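Local atomic coordinates of orotidine 5'-phosphate decarboxylase (Pyrococcus horikoshii, PDB entry 2CZF), a protein that probably catalyses the decarboxylation of orotidine 5'-monophosphate to UMP, the last step of de novo UMP synthesis. Residues V3-V8 with Y181-R186; M27-W32 with E53-L58. All blocks are in the same frame, centred on the assembly; numbering follows the deposited sequence.

Overall arrangement
Both contacts are pairs of neighbouring parallel strands in the eight-stranded barrel of the chain, and their centres lie about 9 Å apart. Contact 1 joins the first strand to the last and so closes the barrel; contact 2, nested along the chain inside that closure, joins the second strand to the third. Strands 2-5 and 27-31 are themselves neighbours, with Leu4 O and Lys29 N 2.8 Å apart and probably hydrogen-bonded. The bound xanthosine-5'-monophosphate ties the two to one site: contact 1 meets its phosphate through Gly185 and, by a weak bond, its ribose through Asp7, while Lys29 of contact 2 reaches the same ribose hydroxyl, XMP O3'.

Contact 1 (V3-V8 with Y181-R186); sequences VLALDV and YIIVGR. With XMP (xanthosine-5'-monophosphate), chain C.
Three backbone hydrogen bonds join Val3 and Ala5 to the strand 181-184 in parallel register. Val3 N donates to Ile182 O (2.9 Å), Val3 O accepts from Val184 N (2.8 Å), and Ala5 N gives a nearly straight bond to Val184 O (174° at the hydrogen), although the nitrogen stands above the plane of that carbonyl. Two CA-H...O contacts, from Ile183 to Val3 O and from Leu4 to Val184 O, supplement them.

The apolar contacts centre on Val3. With CG2 anti to its carbonyl carbon, this methyl reaches Tyr181 CB at 3.8 Å, while Val3 CB lies beside Ile183 CG1, the two side chains pointing the same way. Farther along, Ala5 CB meets Ile183 CG2 at 4.0 Å.

The polar contacts beyond the strands go to xanthosine-5'-monophosphate. Gly185 N, at the N-cap of helix 186-189, donates to XMP O2P (3.2 Å), and Asp7 OD2 accepts a weak bond from XMP O3' (3.2 Å). With an alanine in place of Asp7, XMP O3' would lose its carboxylate acceptor and would probably be held less firmly, Lys29 remaining as its partner. Asp7 and Gly185 both belong to the substrate-binding site.

On one side of strand 2-5 runs strand 181-184, on the other strand 27-31, bonded through Leu4; the side chain of Leu4 packs outward on Val21 of helix 11-21 and Ile188 of helix 186-189.

Contact 2 (M27-W32 with E53-L58); sequences MIKVNW and EIIADL
Lys29 NZ is gripped by Asp57 OD2, in a salt bridge of 2.9 Å that uses the anti lone pair of the carboxylate oxygen, and by a hydrogen bond to O3' of the bound xanthosine-5'-monophosphate. The lysine chain leaves the backbone extended and then bends at its last two torsions (chi3 82°, chi4 62°), which carries the ammonium across Asp57. The other carboxylate oxygen, Asp57 OD1, forms a salt bridge with Lys59, the proton donor of the active site, so one aspartate positions both lysines.

Four backbone bonds hold the strands parallel, the shortest from Asp57 N to Val30 O at 2.7 Å. On the face opposite Lys29, Ile54 CD1 fits against both methyls of Val30, 3.7 Å from Val30 CG1. At the far end Leu58 CD2 sits over the six-membered ring of Trp32 in a CH-pi contact, 3.6 Å from its centroid, and Trp32 NE1 makes a weak bond to Leu58 O. A water bridges Trp32 N and Asp57 O; the same indole stacks on Trp32 of the second subunit.

Neighbouring parallel strands that carry substrate-binding residues toward the C-terminal mouth of the barrel fit a TIM-barrel active site, here that of the OMP decarboxylase family.

Contact 1 (V3-V8 with Y181-R186)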
loop_
_atom_site.group_PDB
_atom_site.type_symbol
_atom_site.label_atom_id
_atom_site.label_comp_id
_atom_site.label_asym_id
_atom_site.label_seq_id
_atom_site.Cartn_x
_atom_site.Cartn_y
_atom_site.Cartn_z
ATOM N N VAL A 3 -20.315 3.721 7.052
ATOM C CA VAL A 3 -19.352 3.854 5.962
ATOM C C VAL A 3 -19.560 2.670 5.025
ATOM O O VAL A 3 -19.418 1.516 5.436
ATOM C CB VAL A 3 -17.876 3.821 6.456
ATOM C CG1 VAL A 3 -16.936 3.894 5.253
ATOM C CG2 VAL A 3 -17.602 4.987 7.391
ATOM N N LEU A 4 -19.894 2.954 3.769
ATOM C CA LEU A 4 -20.128 1.900 2.788
ATOM C C LEU A 4 -18.827 1.471 2.111
ATOM O O LEU A 4 -18.147 2.287 1.482
ATOM C CB LEU A 4 -21.113 2.371 1.713
ATOM C CG LEU A 4 -21.395 1.367 0.584
ATOM C CD1 LEU A 4 -22.211 0.208 1.129
ATOM C CD2 LEU A 4 -22.156 2.054 -0.545
ATOM N N ALA A 5 -18.490 0.196 2.258
ATOM C CA ALA A 5 -17.288 -0.359 1.638
ATOM C C ALA A 5 -17.722 -0.780 0.238
ATOM O O ALA A 5 -18.227 -1.885 0.037
ATOM C CB ALA A 5 -16.804 -1.557 2.428
ATOM N N LEU A 6 -17.536 0.113 -0.726
ATOM C CA LEU A 6 -17.958 -0.161 -2.089
ATOM C C LEU A 6 -17.051 -1.156 -2.799
ATOM O O LEU A 6 -16.443 -0.824 -3.809
ATOM C CB LEU A 6 -18.039 1.143 -2.883
ATOM C CG LEU A 6 -18.891 1.106 -4.147
ATOM C CD1 LEU A 6 -20.290 0.603 -3.814
ATOM C CD2 LEU A 6 -18.955 2.493 -4.756
ATOM N N ASP A 7 -16.988 -2.360 -2.257
ATOM C CA ASP A 7 -16.162 -3.418 -2.818
ATOM C C ASP A 7 -16.888 -4.187 -3.898
ATOM O O ASP A 7 -16.956 -5.424 -3.863
ATOM C CB ASP A 7 -15.714 -4.385 -1.732
ATOM C CG ASP A 7 -14.954 -3.671 -0.650
ATOM O OD1 ASP A 7 -14.382 -2.610 -0.943
ATOM O OD2 ASP A 7 -14.926 -4.188 0.493
ATOM N N VAL A 8 -17.451 -3.445 -4.833
ATOM C CA VAL A 8 -18.159 -3.971 -5.987
ATOM C C VAL A 8 -17.362 -3.397 -7.159
ATOM O O VAL A 8 -17.774 -2.426 -7.806
ATOM C CB VAL A 8 -19.637 -3.500 -6.049
ATOM C CG1 VAL A 8 -20.502 -4.352 -5.122
ATOM C CG2 VAL A 8 -19.738 -2.036 -5.651
ATOM N N TYR A 181 -17.939 5.146 13.614
ATOM C CA TYR A 181 -18.391 4.762 12.284
ATOM C C TYR A 181 -18.271 3.247 12.137
ATOM O O TYR A 181 -17.296 2.653 12.605
ATOM C CB TYR A 181 -17.507 5.384 11.194
ATOM C CG TYR A 181 -17.483 6.889 11.171
ATOM C CD1 TYR A 181 -16.678 7.609 12.052
ATOM C CD2 TYR A 181 -18.285 7.596 10.273
ATOM C CE1 TYR A 181 -16.675 9.018 12.033
ATOM C CE2 TYR A 181 -18.290 8.985 10.246
ATOM C CZ TYR A 181 -17.487 9.689 11.124
ATOM O OH TYR A 181 -17.512 11.066 11.082
ATOM N N ILE A 182 -19.258 2.612 11.516
ATOM C CA ILE A 182 -19.142 1.179 11.283
ATOM C C ILE A 182 -19.001 1.075 9.781
ATOM O O ILE A 182 -19.717 1.747 9.040
ATOM C CB ILE A 182 -20.371 0.350 11.762
ATOM C CG1 ILE A 182 -21.657 0.895 11.149
ATOM C CG2 ILE A 182 -20.406 0.305 13.284
ATOM C CD1 ILE A 182 -22.830 -0.050 11.270
ATOM N N ILE A 183 -18.045 0.268 9.338
ATOM C CA ILE A 183 -17.785 0.094 7.922
ATOM C C ILE A 183 -18.463 -1.183 7.479
ATOM O O ILE A 183 -18.107 -2.265 7.935
ATOM C CB ILE A 183 -16.270 -0.001 7.642
ATOM C CG1 ILE A 183 -15.588 1.290 8.095
ATOM C CG2 ILE A 183 -16.010 -0.199 6.143
ATOM C CD1 ILE A 183 -14.080 1.265 7.944
ATOM N N VAL A 184 -19.447 -1.052 6.596
ATOM C CA VAL A 184 -20.179 -2.218 6.104
ATOM C C VAL A 184 -20.097 -2.327 4.594
ATOM O O VAL A 184 -20.250 -1.337 3.883
ATOM C CB VAL A 184 -21.672 -2.163 6.493
ATOM C CG1 VAL A 184 -22.392 -3.401 5.953
ATOM C CG2 VAL A 184 -21.820 -2.082 8.005
ATOM N N GLY A 185 -19.851 -3.545 4.112
ATOM C CA GLY A 185 -19.769 -3.775 2.683
ATOM C C GLY A 185 -20.813 -4.777 2.203
ATOM O O GLY A 185 -21.916 -4.398 1.801
ATOM N N ARG A 186 -20.458 -6.059 2.257
ATOM C CA ARG A 186 -21.334 -7.148 1.823
ATOM C C ARG A 186 -22.804 -6.964 2.201
ATOM O O ARG A 186 -23.659 -6.736 1.342
ATOM C CB ARG A 186 -20.864 -8.480 2.410
ATOM C CG ARG A 186 -19.413 -8.814 2.145
ATOM C CD ARG A 186 -19.161 -10.317 2.141
ATOM N NE ARG A 186 -18.727 -10.857 3.429
ATOM C CZ ARG A 186 -18.214 -12.079 3.577
ATOM N NH1 ARG A 186 -18.074 -12.871 2.520
ATOM N NH2 ARG A 186 -17.836 -12.508 4.777
HETATM P P XMP C . -17.363 -7.008 4.878
HETATM O O1P XMP C . -17.163 -8.332 5.513
HETATM O O2P XMP C . -18.696 -6.274 5.402
HETATM O "O5'" XMP C . -16.154 -5.981 5.155
HETATM O O3P XMP C . -17.504 -7.111 3.277
HETATM C "C5'" XMP C . -16.414 -4.576 5.145
HETATM C "C4'" XMP C . -15.115 -3.775 5.030
HETATM O "O4'" XMP C . -14.195 -4.265 6.020
HETATM C "C1'" XMP C . -12.944 -4.458 5.342
HETATM N N9 XMP C . -12.055 -5.345 6.129
HETATM C C4 XMP C . -10.984 -4.945 6.805
HETATM N N3 XMP C . -10.392 -3.684 6.979
HETATM N N1 XMP C . -8.690 -4.691 8.368
HETATM C C2 XMP C . -9.242 -3.554 7.765
HETATM O O2 XMP C . -8.727 -2.448 7.937
HETATM C C6 XMP C . -9.290 -5.945 8.187
HETATM O O6 XMP C . -8.784 -6.944 8.706
HETATM C C5 XMP C . -10.432 -6.068 7.411
HETATM N N7 XMP C . -11.200 -7.105 7.075
HETATM C C8 XMP C . -12.184 -6.660 6.298
HETATM C "C2'" XMP C . -13.389 -5.065 4.013
HETATM O "O2'" XMP C . -12.324 -4.973 3.063
HETATM C "C3'" XMP C . -14.459 -4.031 3.668
HETATM O "O3'" XMP C . -13.841 -2.831 3.198
#

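Contact 2 (M27-W32 with E53-L58)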
loop_
_atom_site.group_PDB
_atom_site.type_symbol
_atom_site.label_atom_id
_atom_site.label_comp_id
_atom_site.label_asym_id
_atom_site.label_seq_id
_atom_site.Cartn_x
_atom_site.Cartn_y
_atom_site.Cartn_z
ATOM N N MET A 27 -19.968 8.233 4.668
ATOM C CA MET A 27 -18.799 8.217 3.797
ATOM C C MET A 27 -18.847 6.985 2.932
ATOM O O MET A 27 -19.586 6.049 3.213
ATOM C CB MET A 27 -17.495 8.192 4.596
ATOM C CG MET A 27 -17.241 9.437 5.405
ATOM S SD MET A 27 -16.964 9.098 7.146
ATOM C CE MET A 27 -15.393 9.869 7.405
ATOM N N ILE A 28 -18.036 7.002 1.885
ATOM C CA ILE A 28 -17.916 5.882 0.963
ATOM C C ILE A 28 -16.443 5.506 1.001
ATOM O O ILE A 28 -15.589 6.374 0.813
ATOM C CB ILE A 28 -18.241 6.299 -0.488
ATOM C CG1 ILE A 28 -19.701 6.754 -0.599
ATOM C CG2 ILE A 28 -17.950 5.131 -1.429
ATOM C CD1 ILE A 28 -20.048 7.373 -1.949
ATOM N N LYS A 29 -16.143 4.233 1.240
ATOM C CA LYS A 29 -14.743 3.796 1.282
ATOM C C LYS A 29 -14.382 3.023 0.013
ATOM O O LYS A 29 -15.064 2.062 -0.336
ATOM C CB LYS A 29 -14.480 2.890 2.496
ATOM C CG LYS A 29 -13.033 2.369 2.577
ATOM C CD LYS A 29 -12.765 1.497 3.805
ATOM C CE LYS A 29 -13.206 0.055 3.610
ATOM N NZ LYS A 29 -12.440 -0.566 2.500
ATOM N N VAL A 30 -13.331 3.452 -0.688
ATOM C CA VAL A 30 -12.894 2.736 -1.886
ATOM C C VAL A 30 -11.480 2.187 -1.652
ATOM O O VAL A 30 -10.695 2.762 -0.886
ATOM C CB VAL A 30 -12.886 3.640 -3.152
ATOM C CG1 VAL A 30 -14.231 4.331 -3.305
ATOM C CG2 VAL A 30 -11.769 4.658 -3.076
ATOM N N ASN A 31 -11.156 1.086 -2.322
ATOM C CA ASN A 31 -9.854 0.458 -2.158
ATOM C C ASN A 31 -9.038 0.432 -3.455
ATOM O O ASN A 31 -9.471 0.954 -4.496
ATOM C CB ASN A 31 -10.039 -0.967 -1.633
ATOM C CG ASN A 31 -10.954 -1.791 -2.514
ATOM O OD1 ASN A 31 -11.154 -1.476 -3.697
ATOM N ND2 ASN A 31 -11.505 -2.863 -1.950
ATOM N N TRP A 32 -7.850 -0.172 -3.396
ATOM C CA TRP A 32 -7.018 -0.236 -4.588
ATOM C C TRP A 32 -7.665 -0.980 -5.757
ATOM O O TRP A 32 -7.570 -0.529 -6.896
ATOM C CB TRP A 32 -5.663 -0.873 -4.280
ATOM C CG TRP A 32 -4.686 0.042 -3.595
ATOM C CD1 TRP A 32 -4.051 -0.190 -2.411
ATOM C CD2 TRP A 32 -4.176 1.299 -4.088
ATOM N NE1 TRP A 32 -3.172 0.836 -2.135
ATOM C CE2 TRP A 32 -3.227 1.763 -3.144
ATOM C CE3 TRP A 32 -4.423 2.072 -5.234
ATOM C CZ2 TRP A 32 -2.518 2.977 -3.310
ATOM C CZ3 TRP A 32 -3.717 3.282 -5.402
ATOM C CH2 TRP A 32 -2.777 3.716 -4.438
ATOM N N GLU A 53 -18.816 11.995 1.436
ATOM C CA GLU A 53 -17.360 12.047 1.597
ATOM C C GLU A 53 -16.756 10.699 1.230
ATOM O O GLU A 53 -17.437 9.673 1.267
ATOM C CB GLU A 53 -16.972 12.439 3.033
ATOM C CG GLU A 53 -17.052 13.945 3.278
ATOM C CD GLU A 53 -16.592 14.360 4.659
ATOM O OE1 GLU A 53 -16.271 15.561 4.838
ATOM O OE2 GLU A 53 -16.555 13.501 5.568
ATOM N N ILE A 54 -15.481 10.697 0.861
ATOM C CA ILE A 54 -14.841 9.446 0.472
ATOM C C ILE A 54 -13.538 9.153 1.212
ATOM O O ILE A 54 -12.708 10.049 1.433
ATOM C CB ILE A 54 -14.594 9.415 -1.056
ATOM C CG1 ILE A 54 -13.785 8.170 -1.439
ATOM C CG2 ILE A 54 -13.871 10.670 -1.483
ATOM C CD1 ILE A 54 -13.642 7.953 -2.943
ATOM N N ILE A 55 -13.401 7.890 1.609
ATOM C CA ILE A 55 -12.224 7.386 2.309
ATOM C C ILE A 55 -11.491 6.502 1.313
ATOM O O ILE A 55 -12.076 5.546 0.788
ATOM C CB ILE A 55 -12.597 6.479 3.513
ATOM C CG1 ILE A 55 -13.285 7.293 4.610
ATOM C CG2 ILE A 55 -11.340 5.814 4.077
ATOM C CD1 ILE A 55 -13.752 6.435 5.791
ATOM N N ALA A 56 -10.225 6.813 1.048
ATOM C CA ALA A 56 -9.437 5.988 0.132
ATOM C C ALA A 56 -8.663 4.992 1.002
ATOM O O ALA A 56 -7.681 5.348 1.654
ATOM C CB ALA A 56 -8.468 6.859 -0.677
ATOM N N ASP A 57 -9.133 3.752 1.028
ATOM C CA ASP A 57 -8.496 2.717 1.825
ATOM C C ASP A 57 -7.262 2.247 1.074
ATOM O O ASP A 57 -7.321 1.275 0.328
ATOM C CB ASP A 57 -9.461 1.545 2.022
ATOM C CG ASP A 57 -8.937 0.528 3.007
ATOM O OD1 ASP A 57 -7.809 0.725 3.514
ATOM O OD2 ASP A 57 -9.651 -0.463 3.274
ATOM N N LEU A 58 -6.146 2.941 1.259
ATOM C CA LEU A 58 -4.932 2.564 0.551
ATOM C C LEU A 58 -3.895 1.896 1.441
ATOM O O LEU A 58 -3.014 1.191 0.943
ATOM C CB LEU A 58 -4.314 3.801 -0.104
ATOM C CG LEU A 58 -5.293 4.678 -0.901
ATOM C CD1 LEU A 58 -4.558 5.844 -1.508
ATOM C CD2 LEU A 58 -5.978 3.837 -1.983
HETATM O O HOH W 1 -6.775 -1.588 -0.871
#